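Local coordinates for protein particle-associated glycoside hydrolase (Acinetobacter phage Fri1, PDB 6C72) that degrades the capsular polysaccharide of its bacterial host during virus entry, as a trimeric tailspike depolymerase that is probably a glycoside hydrolase, at residues 447-450 against 455-458; 485-490 against 589-594; 497-502 against 555-560. All blocks are in the same frame, centred on the assembly; numbering follows the deposited sequence.

The three contacts sample the tailspike from the end of its parallel beta-helix into its C-terminal antiparallel domain. Contacts 1 and 3 lie at the surface, and in each a single phenylalanine does most of the work, packing on backbone and aliphatic atoms while one water joins the polar groups. Contact 2 is buried, and its chemistry is the reverse: a salt bridge and four waters join a strand to the final loop. Contacts 2 and 3 are close, about 4 Å between nearest atoms without touching, and strands 485-494 and 500-504 follow each other in the chain; contact 1 stands apart, its centre about 41 Å from that of contact 2.

Contact 1. Residues 447-450 against 455-458; sequences NTFL and VIQP
Where the parallel beta-helix of the tailspike runs out, the ring of Phe449, on the late strand 448-450, is met by Val455 and Ile456 of the loop that follows. The loop backbone lies over one face of the ring. Val455 CA sits almost directly above the middle, 3.9 Å from the Phe449 centroid and 12° off the ring normal, a CH-pi contact. One residue on, the amide has moved out toward the rim, with Ile456 N 3.4 Å from Phe449 CZ. The valine branches close on the root of the side chain: chi1 at 179° sets CG1 anti to the backbone N, close to Phe449 CD2, and the other branch, Val455 CG2, falls beside that N and comes within 3.9 Å of Phe449 CB. Ile456 adds its branch carbon at the far end, CB to Phe449 CZ 4.0 Å. In the plane of the ring, at its edge, a water takes a hydrogen bond from Asn447 ND2 (3.1 Å) and gives one to Ile456 O (2.8 Å), so the polar link skirts the ring. Asn447 OD1 accepts from Asn426 N and ND2 also donates to Ile423 O, which fixes the turn of the amide. Strand 448-450 pairs in parallel with strand 422-429, on which the ring of Phe428 meets that of Phe449, and further along the loop Pro458 packs on Thr463 of a second subunit.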
loop_
_atom_site.group_PDB
_atom_site.type_symbol
_atom_site.label_atom_id
_atom_site.label_comp_id
_atom_site.label_asym_id
_atom_site.label_seq_id
_atom_site.Cartn_x
_atom_site.Cartn_y
_atom_site.Cartn_z
ATOM N N ASN A 447 21.588 0.904 7.287
ATOM C CA ASN A 447 21.484 2.190 6.606
ATOM C C ASN A 447 22.806 2.454 5.882
ATOM O O ASN A 447 23.825 1.814 6.156
ATOM C CB ASN A 447 21.143 3.343 7.574
ATOM C CG ASN A 447 19.727 3.234 8.149
ATOM O OD1 ASN A 447 18.743 3.600 7.497
ATOM N ND2 ASN A 447 19.624 2.722 9.375
ATOM N N THR A 448 22.777 3.369 4.915
ATOM C CA THR A 448 23.969 3.726 4.157
ATOM C C THR A 448 24.447 5.113 4.562
ATOM O O THR A 448 23.698 6.086 4.444
ATOM C CB THR A 448 23.704 3.668 2.657
ATOM O OG1 THR A 448 23.326 2.334 2.312
ATOM C CG2 THR A 448 24.983 4.042 1.872
ATOM N N PHE A 449 25.709 5.213 4.974
ATOM C CA PHE A 449 26.267 6.474 5.445
ATOM C C PHE A 449 27.272 6.986 4.423
ATOM O O PHE A 449 28.206 6.271 4.048
ATOM C CB PHE A 449 26.877 6.295 6.835
ATOM C CG PHE A 449 25.871 5.845 7.839
ATOM C CD1 PHE A 449 25.096 6.778 8.534
ATOM C CD2 PHE A 449 25.624 4.501 8.033
ATOM C CE1 PHE A 449 24.111 6.373 9.451
ATOM C CE2 PHE A 449 24.642 4.088 8.944
ATOM C CZ PHE A 449 23.880 5.032 9.649
ATOM N N LEU A 450 27.029 8.196 3.922
ATOM C CA LEU A 450 27.809 8.783 2.841
ATOM C C LEU A 450 28.450 10.083 3.299
ATOM O O LEU A 450 27.953 10.760 4.208
ATOM C CB LEU A 450 26.942 9.050 1.615
ATOM C CG LEU A 450 26.259 7.805 1.059
ATOM C CD1 LEU A 450 25.119 8.191 0.122
ATOM C CD2 LEU A 450 27.301 6.959 0.350
ATOM N N VAL A 455 28.178 7.442 11.414
ATOM C CA VAL A 455 27.804 6.044 11.234
ATOM C C VAL A 455 27.152 5.544 12.513
ATOM O O VAL A 455 27.745 5.606 13.595
ATOM C CB VAL A 455 29.020 5.187 10.851
ATOM C CG1 VAL A 455 28.606 3.743 10.689
ATOM C CG2 VAL A 455 29.641 5.695 9.555
ATOM N N ILE A 456 25.910 5.090 12.402
ATOM C CA ILE A 456 25.176 4.492 13.509
ATOM C C ILE A 456 25.137 2.989 13.269
ATOM O O ILE A 456 24.616 2.529 12.243
ATOM C CB ILE A 456 23.758 5.071 13.639
ATOM C CG1 ILE A 456 23.813 6.593 13.729
ATOM C CG2 ILE A 456 23.072 4.529 14.890
ATOM C CD1 ILE A 456 24.458 7.074 15.009
ATOM N N GLN A 457 25.710 2.228 14.198
ATOM C CA GLN A 457 25.625 0.784 14.112
ATOM C C GLN A 457 24.168 0.361 14.266
ATOM O O GLN A 457 23.407 0.996 15.003
ATOM C CB GLN A 457 26.477 0.128 15.200
ATOM C CG GLN A 457 27.950 0.431 15.079
ATOM C CD GLN A 457 28.501 -0.048 13.756
ATOM O OE1 GLN A 457 28.109 -1.126 13.282
ATOM N NE2 GLN A 457 29.352 0.776 13.105
ATOM N N PRO A 458 23.748 -0.690 13.567
ATOM C CA PRO A 458 22.388 -1.203 13.771
ATOM C C PRO A 458 22.190 -1.607 15.221
ATOM O O PRO A 458 23.082 -2.179 15.850
ATOM C CB PRO A 458 22.315 -2.408 12.829
ATOM C CG PRO A 458 23.399 -2.135 11.783
ATOM C CD PRO A 458 24.488 -1.439 12.534
HETATM O O HOH W 1 22.231 1.910 10.829
#

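Contact 2. Residues 485-490 against 589-594; sequences YFNTEI and QYSKVT
Asn487, on strand 485-494 of the six-stranded antiparallel sheet in the C-terminal domain, reaches toward Ser591 in the loop before the last strand. Asn487 CB lies 3.5 Å from Ser591 O. CG, anti to the carbonyl carbon at chi1 -75°, carries the amide alongside the serine, and at the tip Asn487 ND2 stands 3.4 Å from Ser591 CB, a van der Waals approach; the serine hydroxyl bonds instead to Pro588 O. Leu471 of the third subunit also packs on Asn487. Asn487 ND2 donates to a water that bonds weakly to Ser591 O, and a second water gives one hydrogen bond to that carbonyl and a weak one to Asn487 O: one water ties the amide, the other the strand carbonyl, to Ser591 O. Two residues along the strand, Glu489 extends beyond CG to meet Lys592, whose bent chain crosses it at about a right angle. Lys592 NZ bonds Glu489 OE2 at 2.8 Å, coming from above the carboxylate, 38° out of its plane. The other oxygen, Glu489 OE1, accepts from a water at 2.6 Å that is held by Val593 N, and from another at 2.7 Å that also links Lys592 NZ and Val593 O; Trp595 NE1 is a further donor. Four donors converge on one buried carboxylate, consistent with its staying ionised and with charge and water contributing to how the loop is held against the sheet.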
loop_
_atom_site.group_PDB
_atom_site.type_symbol
_atom_site.label_atom_id
_atom_site.label_comp_id
_atom_site.label_asym_id
_atom_site.label_seq_id
_atom_site.Cartn_x
_atom_site.Cartn_y
_atom_site.Cartn_z
ATOM N N TYR A 485 21.238 -30.538 30.294
ATOM C CA TYR A 485 20.694 -29.208 30.530
ATOM C C TYR A 485 21.387 -28.524 31.696
ATOM O O TYR A 485 21.745 -29.161 32.692
ATOM C CB TYR A 485 19.183 -29.265 30.796
ATOM C CG TYR A 485 18.409 -29.805 29.630
ATOM C CD1 TYR A 485 18.261 -31.170 29.444
ATOM C CD2 TYR A 485 17.833 -28.947 28.701
ATOM C CE1 TYR A 485 17.567 -31.671 28.359
ATOM C CE2 TYR A 485 17.122 -29.435 27.622
ATOM C CZ TYR A 485 16.988 -30.798 27.458
ATOM O OH TYR A 485 16.278 -31.289 26.382
ATOM N N PHE A 486 21.570 -27.217 31.553
ATOM C CA PHE A 486 22.066 -26.351 32.613
ATOM C C PHE A 486 21.128 -25.154 32.688
ATOM O O PHE A 486 21.013 -24.397 31.723
ATOM C CB PHE A 486 23.511 -25.926 32.341
ATOM C CG PHE A 486 24.060 -24.959 33.341
ATOM C CD1 PHE A 486 23.888 -23.602 33.171
ATOM C CD2 PHE A 486 24.762 -25.407 34.442
ATOM C CE1 PHE A 486 24.392 -22.704 34.081
ATOM C CE2 PHE A 486 25.275 -24.512 35.370
ATOM C CZ PHE A 486 25.087 -23.161 35.194
ATOM N N ASN A 487 20.422 -25.013 33.804
ATOM C CA ASN A 487 19.503 -23.905 34.023
ATOM C C ASN A 487 19.842 -23.220 35.328
ATOM O O ASN A 487 20.108 -23.877 36.340
ATOM C CB ASN A 487 18.042 -24.341 34.056
ATOM C CG ASN A 487 17.513 -24.662 32.685
ATOM O OD1 ASN A 487 17.056 -23.770 31.968
ATOM N ND2 ASN A 487 17.578 -25.939 32.298
ATOM N N THR A 488 19.794 -21.899 35.308
ATOM C CA THR A 488 20.123 -21.115 36.481
ATOM C C THR A 488 19.013 -20.100 36.742
ATOM O O THR A 488 18.503 -19.473 35.808
ATOM C CB THR A 488 21.510 -20.459 36.299
ATOM O OG1 THR A 488 21.803 -19.606 37.407
ATOM C CG2 THR A 488 21.570 -19.644 35.034
ATOM N N GLU A 489 18.590 -20.007 38.003
ATOM C CA GLU A 489 17.645 -19.003 38.479
ATOM C C GLU A 489 18.208 -18.344 39.734
ATOM O O GLU A 489 19.117 -18.870 40.384
ATOM C CB GLU A 489 16.258 -19.599 38.779
ATOM C CG GLU A 489 15.456 -20.003 37.557
ATOM C CD GLU A 489 14.122 -20.637 37.916
ATOM O OE1 GLU A 489 14.065 -21.409 38.897
ATOM O OE2 GLU A 489 13.124 -20.368 37.211
ATOM N N ILE A 490 17.623 -17.205 40.103
ATOM C CA ILE A 490 18.174 -16.385 41.177
ATOM C C ILE A 490 17.038 -15.670 41.899
ATOM O O ILE A 490 16.082 -15.185 41.277
ATOM C CB ILE A 490 19.228 -15.410 40.608
ATOM C CG1 ILE A 490 20.109 -14.830 41.715
ATOM C CG2 ILE A 490 18.571 -14.323 39.750
ATOM C CD1 ILE A 490 21.330 -14.052 41.176
ATOM N N GLN A 589 12.438 -31.819 32.737
ATOM C CA GLN A 589 11.576 -32.030 33.892
ATOM C C GLN A 589 12.351 -31.982 35.198
ATOM O O GLN A 589 11.750 -31.789 36.258
ATOM C CB GLN A 589 10.823 -33.356 33.767
ATOM C CG GLN A 589 10.007 -33.490 32.483
ATOM C CD GLN A 589 10.849 -33.950 31.289
ATOM O OE1 GLN A 589 11.611 -34.908 31.393
ATOM N NE2 GLN A 589 10.716 -33.263 30.157
ATOM N N TYR A 590 13.664 -32.157 35.156
ATOM C CA TYR A 590 14.474 -32.147 36.368
ATOM C C TYR A 590 15.462 -30.989 36.353
ATOM O O TYR A 590 16.537 -31.073 36.953
ATOM C CB TYR A 590 15.197 -33.480 36.549
ATOM C CG TYR A 590 14.236 -34.639 36.619
ATOM C CD1 TYR A 590 13.638 -34.997 37.827
ATOM C CD2 TYR A 590 13.909 -35.368 35.483
ATOM C CE1 TYR A 590 12.751 -36.046 37.898
ATOM C CE2 TYR A 590 13.028 -36.423 35.544
ATOM C CZ TYR A 590 12.454 -36.757 36.753
ATOM O OH TYR A 590 11.568 -37.801 36.815
ATOM N N SER A 591 15.094 -29.897 35.686
ATOM C CA SER A 591 16.020 -28.807 35.424
ATOM C C SER A 591 15.796 -27.589 36.313
ATOM O O SER A 591 16.596 -26.646 36.252
ATOM C CB SER A 591 15.926 -28.394 33.954
ATOM O OG SER A 591 14.657 -27.830 33.679
ATOM N N LYS A 592 14.762 -27.586 37.151
ATOM C CA LYS A 592 14.432 -26.398 37.924
ATOM C C LYS A 592 14.096 -26.772 39.359
ATOM O O LYS A 592 13.408 -27.766 39.609
ATOM C CB LYS A 592 13.254 -25.630 37.303
ATOM C CG LYS A 592 13.618 -24.723 36.129
ATOM C CD LYS A 592 12.428 -24.494 35.204
ATOM C CE LYS A 592 11.238 -23.806 35.934
ATOM N NZ LYS A 592 11.411 -22.357 36.351
ATOM N N VAL A 593 14.559 -25.942 40.296
ATOM C CA VAL A 593 14.222 -26.129 41.700
ATOM C C VAL A 593 12.791 -25.665 41.938
ATOM O O VAL A 593 12.196 -24.949 41.125
ATOM C CB VAL A 593 15.185 -25.361 42.617
ATOM C CG1 VAL A 593 16.608 -25.645 42.247
ATOM C CG2 VAL A 593 14.879 -23.868 42.559
ATOM N N THR A 594 12.235 -26.077 43.075
ATOM C CA THR A 594 10.951 -25.566 43.536
ATOM C C THR A 594 11.238 -24.502 44.582
ATOM O O THR A 594 11.795 -24.805 45.641
ATOM C CB THR A 594 10.068 -26.666 44.116
ATOM O OG1 THR A 594 9.857 -27.685 43.132
ATOM C CG2 THR A 594 8.733 -26.068 44.529
HETATM O O HOH W 2 17.364 -23.972 37.420
HETATM O O HOH W 3 19.023 -27.964 34.226
HETATM O O HOH W 4 15.573 -23.529 39.365
HETATM O O HOH W 5 11.853 -22.919 39.274
#

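Contact 3. Residues 497-502 against 555-560; sequences LNFKEV and GVKYSW
The ring of Phe499 ends against the backbone and CB atoms of strand 556-561. Phe499 CZ comes to 3.6 Å from Lys557 CB, and Phe499 CE1 lies 3.8 Å from Tyr558 N, which is met at the ring edge, near the plane. Phe499 CE1 also reaches Ser559 CB at 3.9 Å, so the outer end of the ring spans two residues whose CB atoms emerge on the same side of the strand. Lys557 crosses the phenylalanine at about a right angle and, bent at chi2 and chi3, turns its amine toward the other segment, where a water accepts from Lys557 NZ (2.9 Å) and donates to Leu497 O (2.8 Å). Strands 500-504 and 556-561 belong to one antiparallel sheet of the C-terminal domain, with Phe499 just before the first of them, but they are not neighbours in it: strand 564-569 runs between them, bonding through its backbone to Lys557 and Ser559 on one side and to Lys500 on the other. Phe499 therefore reaches across the intervening strand, touching Ala568 on the way. Tyr558 points away from the contact, into the packing against strand 528-536, with its hydroxyl bonded to Glu547 and its side chain about 5 Å from a bound zinc ion.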
loop_
_atom_site.group_PDB
_atom_site.type_symbol
_atom_site.label_atom_id
_atom_site.label_comp_id
_atom_site.label_asym_id
_atom_site.label_seq_id
_atom_site.Cartn_x
_atom_site.Cartn_y
_atom_site.Cartn_z
ATOM N N LEU A 497 16.252 -14.652 61.987
ATOM C CA LEU A 497 16.987 -15.613 62.808
ATOM C C LEU A 497 16.379 -17.008 62.813
ATOM O O LEU A 497 17.031 -17.939 63.304
ATOM C CB LEU A 497 17.102 -15.125 64.250
ATOM C CG LEU A 497 17.748 -13.747 64.374
ATOM C CD1 LEU A 497 17.962 -13.375 65.861
ATOM C CD2 LEU A 497 19.042 -13.692 63.574
ATOM N N ASN A 498 15.179 -17.192 62.268
ATOM C CA ASN A 498 14.568 -18.513 62.216
ATOM C C ASN A 498 14.909 -19.158 60.881
ATOM O O ASN A 498 14.895 -18.492 59.845
ATOM C CB ASN A 498 13.039 -18.419 62.352
ATOM C CG ASN A 498 12.573 -17.924 63.724
ATOM O OD1 ASN A 498 13.128 -18.293 64.758
ATOM N ND2 ASN A 498 11.553 -17.069 63.727
ATOM N N PHE A 499 15.198 -20.458 60.906
ATOM C CA PHE A 499 15.414 -21.190 59.665
ATOM C C PHE A 499 14.144 -21.179 58.835
ATOM O O PHE A 499 13.046 -21.385 59.355
ATOM C CB PHE A 499 15.828 -22.634 59.939
ATOM C CG PHE A 499 17.315 -22.828 60.070
ATOM C CD1 PHE A 499 18.136 -22.775 58.951
ATOM C CD2 PHE A 499 17.891 -23.038 61.305
ATOM C CE1 PHE A 499 19.497 -22.960 59.062
ATOM C CE2 PHE A 499 19.260 -23.210 61.423
ATOM C CZ PHE A 499 20.063 -23.174 60.298
ATOM N N LYS A 500 14.300 -20.953 57.535
ATOM C CA LYS A 500 13.185 -20.850 56.607
ATOM C C LYS A 500 13.478 -21.713 55.386
ATOM O O LYS A 500 14.534 -21.571 54.766
ATOM C CB LYS A 500 12.961 -19.387 56.213
ATOM C CG LYS A 500 12.224 -19.192 54.914
ATOM C CD LYS A 500 11.725 -17.747 54.757
ATOM C CE LYS A 500 12.878 -16.741 54.784
ATOM N NZ LYS A 500 12.499 -15.462 54.114
ATOM N N GLU A 501 12.561 -22.622 55.063
ATOM C CA GLU A 501 12.672 -23.395 53.833
ATOM C C GLU A 501 12.598 -22.464 52.628
ATOM O O GLU A 501 11.662 -21.676 52.509
ATOM C CB GLU A 501 11.548 -24.434 53.762
ATOM C CG GLU A 501 11.654 -25.590 54.752
ATOM C CD GLU A 501 10.471 -26.559 54.667
ATOM O OE1 GLU A 501 9.386 -26.131 54.218
ATOM O OE2 GLU A 501 10.617 -27.751 55.040
ATOM N N VAL A 502 13.584 -22.550 51.730
ATOM C CA VAL A 502 13.620 -21.641 50.585
ATOM C C VAL A 502 13.452 -22.399 49.267
ATOM O O VAL A 502 12.840 -21.876 48.333
ATOM C CB VAL A 502 14.908 -20.788 50.554
ATOM C CG1 VAL A 502 15.006 -19.874 51.773
ATOM C CG2 VAL A 502 16.153 -21.673 50.429
ATOM N N GLY A 555 27.067 -13.646 58.710
ATOM C CA GLY A 555 26.945 -14.660 57.685
ATOM C C GLY A 555 25.583 -15.326 57.651
ATOM O O GLY A 555 24.577 -14.790 58.128
ATOM N N VAL A 556 25.566 -16.534 57.094
ATOM C CA VAL A 556 24.338 -17.261 56.806
ATOM C C VAL A 556 24.457 -18.661 57.388
ATOM O O VAL A 556 25.557 -19.206 57.513
ATOM C CB VAL A 556 24.056 -17.328 55.278
ATOM C CG1 VAL A 556 25.094 -18.180 54.571
ATOM C CG2 VAL A 556 22.645 -17.838 54.994
ATOM N N LYS A 557 23.319 -19.222 57.775
ATOM C CA LYS A 557 23.215 -20.599 58.242
ATOM C C LYS A 557 22.352 -21.379 57.262
ATOM O O LYS A 557 21.396 -20.839 56.700
ATOM C CB LYS A 557 22.628 -20.661 59.660
ATOM C CG LYS A 557 23.549 -20.071 60.712
ATOM C CD LYS A 557 22.801 -19.392 61.869
ATOM C CE LYS A 557 22.097 -20.359 62.817
ATOM N NZ LYS A 557 21.743 -19.699 64.145
ATOM N N TYR A 558 22.716 -22.631 57.022
ATOM C CA TYR A 558 22.006 -23.452 56.058
ATOM C C TYR A 558 21.793 -24.837 56.639
ATOM O O TYR A 558 22.569 -25.300 57.472
ATOM C CB TYR A 558 22.766 -23.538 54.728
ATOM C CG TYR A 558 24.216 -23.888 54.902
ATOM C CD1 TYR A 558 24.628 -25.212 54.940
ATOM C CD2 TYR A 558 25.177 -22.893 55.040
ATOM C CE1 TYR A 558 25.944 -25.538 55.104
ATOM C CE2 TYR A 558 26.502 -23.216 55.202
ATOM C CZ TYR A 558 26.870 -24.540 55.242
ATOM O OH TYR A 558 28.181 -24.875 55.413
ATOM N N SER A 559 20.729 -25.492 56.190
ATOM C CA SER A 559 20.376 -26.816 56.675
ATOM C C SER A 559 19.587 -27.536 55.597
ATOM O O SER A 559 18.708 -26.949 54.963
ATOM C CB SER A 559 19.557 -26.746 57.961
ATOM O OG SER A 559 19.007 -28.011 58.281
ATOM N N TRP A 560 19.924 -28.801 55.391
ATOM C CA TRP A 560 19.260 -29.667 54.431
ATOM C C TRP A 560 18.367 -30.645 55.179
ATOM O O TRP A 560 18.760 -31.209 56.211
ATOM C CB TRP A 560 20.271 -30.448 53.577
ATOM C CG TRP A 560 20.985 -29.617 52.556
ATOM C CD1 TRP A 560 22.246 -29.094 52.654
ATOM C CD2 TRP A 560 20.483 -29.218 51.276
ATOM N NE1 TRP A 560 22.551 -28.382 51.518
ATOM C CE2 TRP A 560 21.488 -28.444 50.655
ATOM C CE3 TRP A 560 19.279 -29.439 50.591
ATOM C CZ2 TRP A 560 21.325 -27.887 49.389
ATOM C CZ3 TRP A 560 19.121 -28.882 49.324
ATOM C CH2 TRP A 560 20.134 -28.111 48.744
HETATM O O HOH W 6 19.824 -17.602 63.629
#